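Local atomic coordinates of proline dehydrogenase (Bradyrhizobium japonicum USDA 110, PDB entry 3HAZ), a protein that joins an FAD-dependent proline dehydrogenase and an NAD-dependent 1-pyrroline-5-carboxylate dehydrogenase in one chain, probably oxidizing proline to glutamate. Residues A[197-202]-A[456-461]; A[207-212]-A[449-454]; A[583-588]-A[609-614]. All coordinates share one frame; numbering follows the deposited sequence.

Contact 1: A[197-202]-A[456-461]. With SO4 (sulfate ion), chain K.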
loop_
_atom_site.group_PDB
_atom_site.type_symbol
_atom_site.label_atom_id
_atom_site.label_comp_id
_atom_site.label_asym_id
_atom_site.label_seq_id
_atom_site.Cartn_x
_atom_site.Cartn_y
_atom_site.Cartn_z
ATOM N N LEU A 197 -30.084 -33.315 -32.311
ATOM C CA LEU A 197 -28.738 -32.734 -32.338
ATOM C C LEU A 197 -28.536 -31.534 -33.275
ATOM O O LEU A 197 -27.769 -30.616 -32.972
ATOM C CB LEU A 197 -27.718 -33.815 -32.691
ATOM C CG LEU A 197 -26.998 -34.479 -31.521
ATOM C CD1 LEU A 197 -27.942 -34.688 -30.363
ATOM C CD2 LEU A 197 -26.366 -35.797 -31.967
ATOM N N GLY A 198 -29.206 -31.544 -34.416
ATOM C CA GLY A 198 -28.895 -30.585 -35.466
ATOM C C GLY A 198 -28.976 -29.105 -35.128
ATOM O O GLY A 198 -29.870 -28.662 -34.402
ATOM N N GLU A 199 -28.030 -28.338 -35.667
ATOM C CA GLU A 199 -28.067 -26.880 -35.581
ATOM C C GLU A 199 -27.237 -26.245 -36.704
ATOM O O GLU A 199 -26.333 -26.877 -37.259
ATOM C CB GLU A 199 -27.538 -26.404 -34.228
ATOM C CG GLU A 199 -26.024 -26.357 -34.147
ATOM C CD GLU A 199 -25.522 -25.759 -32.841
ATOM O OE1 GLU A 199 -26.210 -25.913 -31.809
ATOM O OE2 GLU A 199 -24.437 -25.137 -32.849
ATOM N N GLY A 200 -27.558 -25.001 -37.038
ATOM C CA GLY A 200 -26.788 -24.231 -38.003
ATOM C C GLY A 200 -26.407 -24.950 -39.286
ATOM O O GLY A 200 -25.246 -25.289 -39.501
ATOM N N ALA A 201 -27.381 -25.191 -40.152
ATOM C CA ALA A 201 -27.058 -25.646 -41.498
ATOM C C ALA A 201 -26.075 -24.662 -42.137
ATOM O O ALA A 201 -26.280 -23.450 -42.100
ATOM C CB ALA A 201 -28.316 -25.752 -42.341
ATOM N N ARG A 202 -24.999 -25.188 -42.703
ATOM C CA ARG A 202 -24.055 -24.375 -43.459
ATOM C C ARG A 202 -24.342 -24.434 -44.957
ATOM O O ARG A 202 -23.921 -23.561 -45.714
ATOM C CB ARG A 202 -22.623 -24.846 -43.200
ATOM C CG ARG A 202 -21.925 -24.126 -42.061
ATOM C CD ARG A 202 -22.682 -24.248 -40.753
ATOM N NE ARG A 202 -21.985 -23.565 -39.666
ATOM C CZ ARG A 202 -22.217 -23.777 -38.376
ATOM N NH1 ARG A 202 -21.523 -23.107 -37.465
ATOM N NH2 ARG A 202 -23.136 -24.664 -37.995
ATOM N N LEU A 456 -21.935 -31.271 -28.119
ATOM C CA LEU A 456 -21.176 -31.615 -26.919
ATOM C C LEU A 456 -20.550 -30.387 -26.269
ATOM O O LEU A 456 -20.571 -30.245 -25.044
ATOM C CB LEU A 456 -20.083 -32.633 -27.241
ATOM C CG LEU A 456 -20.472 -34.098 -27.067
ATOM C CD1 LEU A 456 -19.269 -34.984 -27.323
ATOM C CD2 LEU A 456 -21.038 -34.337 -25.670
ATOM N N VAL A 457 -19.992 -29.514 -27.105
ATOM C CA VAL A 457 -19.351 -28.285 -26.655
ATOM C C VAL A 457 -20.288 -27.467 -25.775
ATOM O O VAL A 457 -19.971 -27.152 -24.624
ATOM C CB VAL A 457 -18.941 -27.409 -27.853
ATOM C CG1 VAL A 457 -18.501 -26.026 -27.378
ATOM C CG2 VAL A 457 -17.848 -28.083 -28.651
ATOM N N ARG A 458 -21.446 -27.121 -26.326
ATOM C CA ARG A 458 -22.419 -26.332 -25.589
ATOM C C ARG A 458 -22.767 -27.025 -24.276
ATOM O O ARG A 458 -22.786 -26.396 -23.218
ATOM C CB ARG A 458 -23.663 -26.091 -26.447
ATOM C CG ARG A 458 -24.464 -24.868 -26.055
ATOM C CD ARG A 458 -25.060 -24.172 -27.273
ATOM N NE ARG A 458 -25.457 -25.111 -28.318
ATOM C CZ ARG A 458 -26.463 -25.972 -28.206
ATOM N NH1 ARG A 458 -27.166 -26.025 -27.086
ATOM N NH2 ARG A 458 -26.758 -26.790 -29.207
ATOM N N ARG A 459 -22.997 -28.333 -24.345
ATOM C CA ARG A 459 -23.353 -29.125 -23.171
ATOM C C ARG A 459 -22.295 -29.065 -22.070
ATOM O O ARG A 459 -22.625 -28.979 -20.882
ATOM C CB ARG A 459 -23.599 -30.586 -23.578
ATOM C CG ARG A 459 -23.803 -31.543 -22.416
ATOM C CD ARG A 459 -25.237 -31.521 -21.916
ATOM N NE ARG A 459 -25.541 -32.716 -21.135
ATOM C CZ ARG A 459 -26.171 -33.786 -21.615
ATOM N NH1 ARG A 459 -26.584 -33.813 -22.875
ATOM N NH2 ARG A 459 -26.397 -34.828 -20.827
ATOM N N LEU A 460 -21.026 -29.127 -22.466
ATOM C CA LEU A 460 -19.922 -29.195 -21.512
ATOM C C LEU A 460 -19.642 -27.855 -20.832
ATOM O O LEU A 460 -19.161 -27.820 -19.701
ATOM C CB LEU A 460 -18.649 -29.699 -22.195
ATOM C CG LEU A 460 -18.656 -31.154 -22.659
ATOM C CD1 LEU A 460 -17.340 -31.497 -23.330
ATOM C CD2 LEU A 460 -18.910 -32.076 -21.486
ATOM N N LEU A 461 -19.934 -26.759 -21.525
ATOM C CA LEU A 461 -19.737 -25.435 -20.948
ATOM C C LEU A 461 -20.546 -25.297 -19.665
ATOM O O LEU A 461 -20.093 -24.689 -18.691
ATOM C CB LEU A 461 -20.142 -24.337 -21.937
ATOM C CG LEU A 461 -19.148 -23.987 -23.047
ATOM C CD1 LEU A 461 -19.605 -22.732 -23.786
ATOM C CD2 LEU A 461 -17.744 -23.798 -22.474
HETATM S S SO4 K . -30.114 -26.585 -25.901
HETATM O O1 SO4 K . -30.924 -26.969 -24.749
HETATM O O2 SO4 K . -28.957 -25.839 -25.421
HETATM O O3 SO4 K . -29.666 -27.784 -26.607
HETATM O O4 SO4 K . -30.907 -25.755 -26.807
#
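A single salt bridge between Glu199 and Arg458, near the protein surface, ties the loop after strand 193-196 to helix 452-463. Arg458 NH2 donates to Glu199 OE1 at 2.8 Å. The carboxylate oxygen is met almost end-on, in line with its C-O bond, but it lies tilted out of the guanidinium plane and the N-H bends (141°). The two side chains pass alongside, pointing opposite ways, with their flat groups nearly parallel, planes 16° apart. Glu199 reaches the arginine with a straight chain, whereas Arg458 is kinked at chi2 and chi3, which turns its guanidinium edge toward both the carboxylate and a sulfate. Arg458 NH1 gives a nearly straight hydrogen bond to sulfate O3, 3.1 Å away, so two nitrogens of one guanidinium serve two anions.

Both segments belong to the proline dehydrogenase barrel, a TIM-barrel relative whose first and last strands, 193-196 and 440-448, pair side by side. Helix 452-463 follows the last strand, and its consecutive Arg458 and Arg459 probably correspond to the arginine pair that holds the substrate carboxylate in related proline dehydrogenases, although here only Arg458 of the two reaches the sulfate, Arg459 packing on Phe169. The sulfate, probably from the crystallisation liquor, is consistent with an anion site here, and the Arg458 side chain lies about 6 Å from FAD. The loop carrying Glu199 is pinned further along: Arg202 NH2 bonds to a lone pair of Gly200 O at 2.7 Å, while Arg202 NH1 forms a salt bridge with Asp780 of the aldehyde dehydrogenase part.

Contact 2: A[207-212]-A[449-454]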
loop_
_atom_site.group_PDB
_atom_site.type_symbol
_atom_site.label_atom_id
_atom_site.label_comp_id
_atom_site.label_asym_id
_atom_site.label_seq_id
_atom_site.Cartn_x
_atom_site.Cartn_y
_atom_site.Cartn_z
ATOM N N ALA A 207 -29.536 -28.276 -44.659
ATOM C CA ALA A 207 -30.903 -27.903 -44.305
ATOM C C ALA A 207 -31.928 -28.974 -44.690
ATOM O O ALA A 207 -32.905 -29.177 -43.973
ATOM C CB ALA A 207 -31.275 -26.563 -44.930
ATOM N N ARG A 208 -31.711 -29.642 -45.824
ATOM C CA ARG A 208 -32.604 -30.718 -46.272
ATOM C C ARG A 208 -32.420 -31.958 -45.403
ATOM O O ARG A 208 -33.386 -32.638 -45.045
ATOM C CB ARG A 208 -32.346 -31.080 -47.742
ATOM C CG ARG A 208 -32.612 -29.945 -48.731
ATOM C CD ARG A 208 -32.790 -30.458 -50.170
ATOM N NE ARG A 208 -31.561 -31.035 -50.713
ATOM C CZ ARG A 208 -30.578 -30.316 -51.252
ATOM N NH1 ARG A 208 -30.682 -28.995 -51.309
ATOM N NH2 ARG A 208 -29.490 -30.913 -51.724
ATOM N N ARG A 209 -31.168 -32.258 -45.079
ATOM C CA ARG A 209 -30.863 -33.419 -44.257
ATOM C C ARG A 209 -31.516 -33.275 -42.888
ATOM O O ARG A 209 -32.116 -34.214 -42.377
ATOM C CB ARG A 209 -29.353 -33.586 -44.099
ATOM C CG ARG A 209 -28.971 -34.677 -43.121
ATOM C CD ARG A 209 -27.492 -34.995 -43.208
ATOM N NE ARG A 209 -26.671 -33.852 -42.824
ATOM C CZ ARG A 209 -26.436 -33.500 -41.567
ATOM N NH1 ARG A 209 -26.968 -34.200 -40.568
ATOM N NH2 ARG A 209 -25.672 -32.448 -41.308
ATOM N N TYR A 210 -31.392 -32.092 -42.294
ATOM C CA TYR A 210 -31.982 -31.851 -40.981
ATOM C C TYR A 210 -33.496 -31.923 -41.040
ATOM O O TYR A 210 -34.124 -32.495 -40.151
ATOM C CB TYR A 210 -31.556 -30.491 -40.415
ATOM C CG TYR A 210 -30.124 -30.436 -39.952
ATOM C CD1 TYR A 210 -29.643 -31.352 -39.024
ATOM C CD2 TYR A 210 -29.250 -29.456 -40.433
ATOM C CE1 TYR A 210 -28.332 -31.305 -38.588
ATOM C CE2 TYR A 210 -27.939 -29.396 -39.998
ATOM C CZ TYR A 210 -27.487 -30.325 -39.073
ATOM O OH TYR A 210 -26.185 -30.273 -38.634
ATOM N N PHE A 211 -34.081 -31.323 -42.077
ATOM C CA PHE A 211 -35.521 -31.445 -42.300
ATOM C C PHE A 211 -35.929 -32.916 -42.340
ATOM O O PHE A 211 -36.863 -33.324 -41.653
ATOM C CB PHE A 211 -35.959 -30.746 -43.595
ATOM C CG PHE A 211 -37.409 -30.957 -43.929
ATOM C CD1 PHE A 211 -38.364 -30.027 -43.554
ATOM C CD2 PHE A 211 -37.823 -32.105 -44.596
ATOM C CE1 PHE A 211 -39.709 -30.233 -43.849
ATOM C CE2 PHE A 211 -39.163 -32.315 -44.895
ATOM C CZ PHE A 211 -40.108 -31.380 -44.519
ATOM N N ASP A 212 -35.222 -33.706 -43.146
ATOM C CA ASP A 212 -35.522 -35.131 -43.280
ATOM C C ASP A 212 -35.369 -35.866 -41.949
ATOM O O ASP A 212 -36.198 -36.702 -41.598
ATOM C CB ASP A 212 -34.628 -35.776 -44.343
ATOM C CG ASP A 212 -34.929 -35.275 -45.746
ATOM O OD1 ASP A 212 -36.011 -34.687 -45.958
ATOM O OD2 ASP A 212 -34.079 -35.467 -46.639
ATOM N N HIS A 449 -23.649 -38.745 -35.733
ATOM C CA HIS A 449 -22.304 -38.414 -35.263
ATOM C C HIS A 449 -21.792 -37.068 -35.801
ATOM O O HIS A 449 -21.062 -36.352 -35.113
ATOM C CB HIS A 449 -21.303 -39.512 -35.645
ATOM C CG HIS A 449 -21.512 -40.809 -34.923
ATOM N ND1 HIS A 449 -21.433 -42.031 -35.554
ATOM C CD2 HIS A 449 -21.797 -41.072 -33.624
ATOM C CE1 HIS A 449 -21.660 -42.993 -34.678
ATOM N NE2 HIS A 449 -21.883 -42.437 -33.500
ATOM N N ARG A 450 -22.151 -36.736 -37.035
ATOM C CA ARG A 450 -21.648 -35.510 -37.658
ATOM C C ARG A 450 -22.175 -34.253 -36.962
ATOM O O ARG A 450 -21.676 -33.156 -37.199
ATOM C CB ARG A 450 -21.986 -35.478 -39.148
ATOM C CG ARG A 450 -23.472 -35.397 -39.439
ATOM C CD ARG A 450 -23.761 -35.758 -40.891
ATOM N NE ARG A 450 -23.282 -34.743 -41.825
ATOM C CZ ARG A 450 -23.300 -34.893 -43.147
ATOM N NH1 ARG A 450 -23.767 -36.019 -43.675
ATOM N NH2 ARG A 450 -22.852 -33.925 -43.940
ATOM N N ASP A 451 -23.160 -34.423 -36.083
ATOM C CA ASP A 451 -23.742 -33.300 -35.350
ATOM C C ASP A 451 -23.435 -33.337 -33.854
ATOM O O ASP A 451 -23.895 -32.485 -33.092
ATOM C CB ASP A 451 -25.248 -33.257 -35.572
ATOM C CG ASP A 451 -25.603 -33.109 -37.031
ATOM O OD1 ASP A 451 -25.058 -32.183 -37.655
ATOM O OD2 ASP A 451 -26.403 -33.915 -37.551
ATOM N N LEU A 452 -22.650 -34.320 -33.437
ATOM C CA LEU A 452 -22.344 -34.475 -32.019
ATOM C C LEU A 452 -21.426 -33.380 -31.451
ATOM O O LEU A 452 -21.732 -32.785 -30.418
ATOM C CB LEU A 452 -21.729 -35.844 -31.755
ATOM C CG LEU A 452 -21.273 -36.045 -30.310
ATOM C CD1 LEU A 452 -22.447 -35.870 -29.346
ATOM C CD2 LEU A 452 -20.613 -37.399 -30.148
ATOM N N LEU A 453 -20.296 -33.133 -32.111
ATOM C CA LEU A 453 -19.287 -32.196 -31.593
ATOM C C LEU A 453 -19.861 -30.828 -31.231
ATOM O O LEU A 453 -19.652 -30.332 -30.125
ATOM C CB LEU A 453 -18.156 -32.005 -32.602
ATOM C CG LEU A 453 -16.880 -32.847 -32.556
ATOM C CD1 LEU A 453 -15.830 -32.222 -33.495
ATOM C CD2 LEU A 453 -16.335 -32.973 -31.148
ATOM N N ALA A 454 -20.572 -30.219 -32.177
ATOM C CA ALA A 454 -21.186 -28.915 -31.956
ATOM C C ALA A 454 -22.075 -28.922 -30.715
ATOM O O ALA A 454 -22.096 -27.961 -29.945
ATOM C CB ALA A 454 -21.979 -28.487 -33.184
#
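The closing seam of the proline dehydrogenase barrel is bridged here, where Arg209 and Tyr210 of helix 204-223, which follows the first strand of the barrel, reach Arg450 and Asp451 in the short 3-10 turn between the last strand, 440-448, and helix 452-463. The backbones stay apart, Tyr210 CA and Asp451 CA being 10.1 Å from each other, so the long side chains of Arg209, Tyr210 and Arg450 cover most of the distance to their partners.

Asp451 divides its carboxylate between two donors. Arg209 NH1 bonds to Asp451 OD2 at 3.1 Å in a salt bridge; the approach is nearly straight (165°), uses the syn lone pair, and leaves the oxygen practically in the guanidinium plane. Tyr210 OH donates to Asp451 OD1 at a very short 2.4 Å, a length too small to be taken as exact. The tyrosine ring presents its edge to the carboxylate, the two planes clearly turned against each other.

Arg450 comes over one face of the Arg209 guanidinium, from the opposite direction, and the two flat groups stack with centres 3.8 Å apart and planes at 13°. Arg450 NE is 3.4 Å from Arg209 CZ, while Arg209 NE sits over the centre of the Arg450 group. A bend at chi3 (64°) turns the Arg209 guanidinium so that its edge meets the aspartate while its face meets the other arginine. Tyr210 also packs on Ala242 of helix 240-243.

Asp451, with a long, weak ion pair from Asp206 to Arg209, probably offsets part of the charge that Arg209, Arg450 and nearby Arg809 bring together, and the positive surroundings would probably favour its ionised form.

Contact 3: A[583-588]-A[609-614]. With SO4 (sulfate ion), chain H.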
loop_
_atom_site.group_PDB
_atom_site.type_symbol
_atom_site.label_atom_id
_atom_site.label_comp_id
_atom_site.label_asym_id
_atom_site.label_seq_id
_atom_site.Cartn_x
_atom_site.Cartn_y
_atom_site.Cartn_z
ATOM N N HIS A 583 -14.367 11.483 -32.493
ATOM C CA HIS A 583 -15.710 11.942 -32.158
ATOM C C HIS A 583 -16.532 12.317 -33.399
ATOM O O HIS A 583 -17.704 11.960 -33.514
ATOM C CB HIS A 583 -15.645 13.127 -31.194
ATOM C CG HIS A 583 -16.964 13.798 -30.982
ATOM N ND1 HIS A 583 -17.967 13.240 -30.217
ATOM C CD2 HIS A 583 -17.450 14.974 -31.442
ATOM C CE1 HIS A 583 -19.013 14.047 -30.213
ATOM N NE2 HIS A 583 -18.725 15.107 -30.947
ATOM N N LEU A 584 -15.911 13.035 -34.327
ATOM C CA LEU A 584 -16.611 13.507 -35.520
ATOM C C LEU A 584 -16.935 12.339 -36.459
ATOM O O LEU A 584 -17.993 12.306 -37.089
ATOM C CB LEU A 584 -15.793 14.594 -36.235
ATOM C CG LEU A 584 -15.655 15.939 -35.494
ATOM C CD1 LEU A 584 -14.695 16.894 -36.202
ATOM C CD2 LEU A 584 -17.015 16.617 -35.281
ATOM N N LEU A 585 -16.019 11.379 -36.533
ATOM C CA LEU A 585 -16.210 10.186 -37.349
ATOM C C LEU A 585 -17.467 9.417 -36.959
ATOM O O LEU A 585 -18.304 9.108 -37.807
ATOM C CB LEU A 585 -14.991 9.270 -37.228
ATOM C CG LEU A 585 -13.782 9.715 -38.045
ATOM C CD1 LEU A 585 -12.538 8.940 -37.646
ATOM C CD2 LEU A 585 -14.069 9.562 -39.526
ATOM N N GLU A 586 -17.594 9.105 -35.674
ATOM C CA GLU A 586 -18.734 8.329 -35.196
ATOM C C GLU A 586 -20.005 9.157 -35.293
ATOM O O GLU A 586 -21.078 8.649 -35.623
ATOM C CB GLU A 586 -18.514 7.874 -33.754
ATOM C CG GLU A 586 -17.258 7.055 -33.543
ATOM C CD GLU A 586 -17.368 6.158 -32.329
ATOM O OE1 GLU A 586 -18.361 5.404 -32.233
ATOM O OE2 GLU A 586 -16.465 6.207 -31.472
ATOM N N SER A 587 -19.868 10.442 -35.000
ATOM C CA SER A 587 -20.972 11.377 -35.115
ATOM C C SER A 587 -21.510 11.426 -36.544
ATOM O O SER A 587 -22.701 11.638 -36.757
ATOM C CB SER A 587 -20.523 12.770 -34.675
ATOM O OG SER A 587 -21.514 13.728 -34.990
ATOM N N ARG A 588 -20.627 11.222 -37.521
ATOM C CA ARG A 588 -21.013 11.274 -38.930
ATOM C C ARG A 588 -20.879 9.914 -39.616
ATOM O O ARG A 588 -20.684 9.833 -40.831
ATOM C CB ARG A 588 -20.194 12.339 -39.664
ATOM C CG ARG A 588 -20.346 13.729 -39.061
ATOM C CD ARG A 588 -19.284 14.702 -39.559
ATOM N NE ARG A 588 -19.390 15.986 -38.872
ATOM C CZ ARG A 588 -18.558 17.007 -39.048
ATOM N NH1 ARG A 588 -18.742 18.134 -38.375
ATOM N NH2 ARG A 588 -17.541 16.901 -39.892
ATOM N N SER A 609 -17.689 -1.550 -39.874
ATOM C CA SER A 609 -16.462 -2.028 -39.257
ATOM C C SER A 609 -15.263 -1.129 -39.583
ATOM O O SER A 609 -14.428 -0.873 -38.717
ATOM C CB SER A 609 -16.173 -3.468 -39.679
ATOM O OG SER A 609 -14.847 -3.826 -39.342
ATOM N N GLU A 610 -15.172 -0.656 -40.825
ATOM C CA GLU A 610 -14.072 0.231 -41.193
ATOM C C GLU A 610 -14.212 1.587 -40.498
ATOM O O GLU A 610 -13.227 2.150 -40.017
ATOM C CB GLU A 610 -13.950 0.409 -42.712
ATOM C CG GLU A 610 -12.868 1.419 -43.091
ATOM C CD GLU A 610 -12.403 1.337 -44.538
ATOM O OE1 GLU A 610 -13.070 0.685 -45.371
ATOM O OE2 GLU A 610 -11.356 1.945 -44.845
ATOM N N LEU A 611 -15.437 2.106 -40.443
ATOM C CA LEU A 611 -15.694 3.346 -39.713
ATOM C C LEU A 611 -15.220 3.213 -38.262
ATOM O O LEU A 611 -14.496 4.071 -37.764
ATOM C CB LEU A 611 -17.179 3.731 -39.777
ATOM C CG LEU A 611 -17.620 5.072 -39.157
ATOM C CD1 LEU A 611 -17.603 5.032 -37.629
ATOM C CD2 LEU A 611 -16.773 6.226 -39.664
ATOM N N ARG A 612 -15.626 2.138 -37.592
ATOM C CA ARG A 612 -15.176 1.885 -36.222
ATOM C C ARG A 612 -13.647 1.871 -36.124
ATOM O O ARG A 612 -13.068 2.492 -35.236
ATOM C CB ARG A 612 -15.753 0.568 -35.675
ATOM C CG ARG A 612 -17.239 0.619 -35.307
ATOM C CD ARG A 612 -17.666 -0.638 -34.555
ATOM N NE ARG A 612 -17.050 -0.717 -33.232
ATOM C CZ ARG A 612 -16.925 -1.837 -32.523
ATOM N NH1 ARG A 612 -17.368 -2.990 -33.008
ATOM N NH2 ARG A 612 -16.346 -1.807 -31.327
ATOM N N GLU A 613 -13.007 1.152 -37.041
ATOM C CA GLU A 613 -11.552 1.022 -37.058
ATOM C C GLU A 613 -10.857 2.382 -37.197
ATOM O O GLU A 613 -9.838 2.641 -36.553
ATOM C CB GLU A 613 -11.131 0.101 -38.210
ATOM C CG GLU A 613 -9.648 -0.228 -38.252
ATOM C CD GLU A 613 -9.276 -1.088 -39.446
ATOM O OE1 GLU A 613 -10.189 -1.487 -40.194
ATOM O OE2 GLU A 613 -8.071 -1.364 -39.638
ATOM N N ALA A 614 -11.404 3.238 -38.056
ATOM C CA ALA A 614 -10.849 4.571 -38.260
ATOM C C ALA A 614 -10.854 5.355 -36.954
ATOM O O ALA A 614 -9.844 5.954 -36.580
ATOM C CB ALA A 614 -11.631 5.325 -39.346
HETATM S S SO4 H . -21.687 17.307 -35.943
HETATM O O1 SO4 H . -20.987 16.627 -34.856
HETATM O O2 SO4 H . -21.884 16.383 -37.059
HETATM O O3 SO4 H . -22.983 17.779 -35.463
HETATM O O4 SO4 H . -20.893 18.446 -36.399
#
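Helices 583-587 and 609-614 run nearly antiparallel, 163° between their directions, with axes 9.5 Å apart at closest approach. The backbones come nearest at Leu585 and Leu611, whose CA atoms are 7.3 Å apart. There the two branches of Leu611 lie against the backbone of the facing helix: CD2 is 3.8 Å from Leu585 O, and CD1 rests 4.3 Å from Glu586 CA. Its CG stands anti to the backbone N (chi1 -175°), which carries both methyls across. One turn further on, Leu585 answers with CD1, packed 4.1 Å from Ala614 CB, where the small side chain lets the leucine lie close to the helix backbone.

The two segments belong to the aldehyde dehydrogenase part, in a run of three helices in which 589-598 joins 571-587 to 604-629; its Phe592 packs on both Leu585 and Leu611, so the apolar seam is shared by all three. The carboxylate of Glu586 turns from the seam to a salt bridge with Arg619.

On the flank of the first helix away from this seam, a sulfate, probably from the crystallisation liquor, is held by Ser587 OG, 2.9 Å from its O1, and by the edge of Arg588. Arg588 NH1 donates to sulfate O4 at 2.9 Å and NE to O2 at 3.1 Å, both nearly straight; NH1 also forms a salt bridge with Glu701. Leu584 CD2 lies over the rim of one guanidinium face.

Contacts 1 and 2 are neighbours in the proline dehydrogenase barrel, their centres 10 Å apart. Both tie elements following its first strand to elements following its last. They touch directly: Gly198 CA lies 3.3 Å from Tyr210 CE1, and Leu197 CB is 3.8 Å from Asp451 CB. Contact 1 is the one beside the flavin, the side chain of Arg458 about 4 Å from that of Ala346 of the FAD site, whereas contact 2 joins parts of the barrel itself. Contact 3, in the other enzyme unit, has its centre 36 Å from that of contact 1 and 41 Å from that of contact 2; its Ala614 side chain is about 14 Å from the bound NAD.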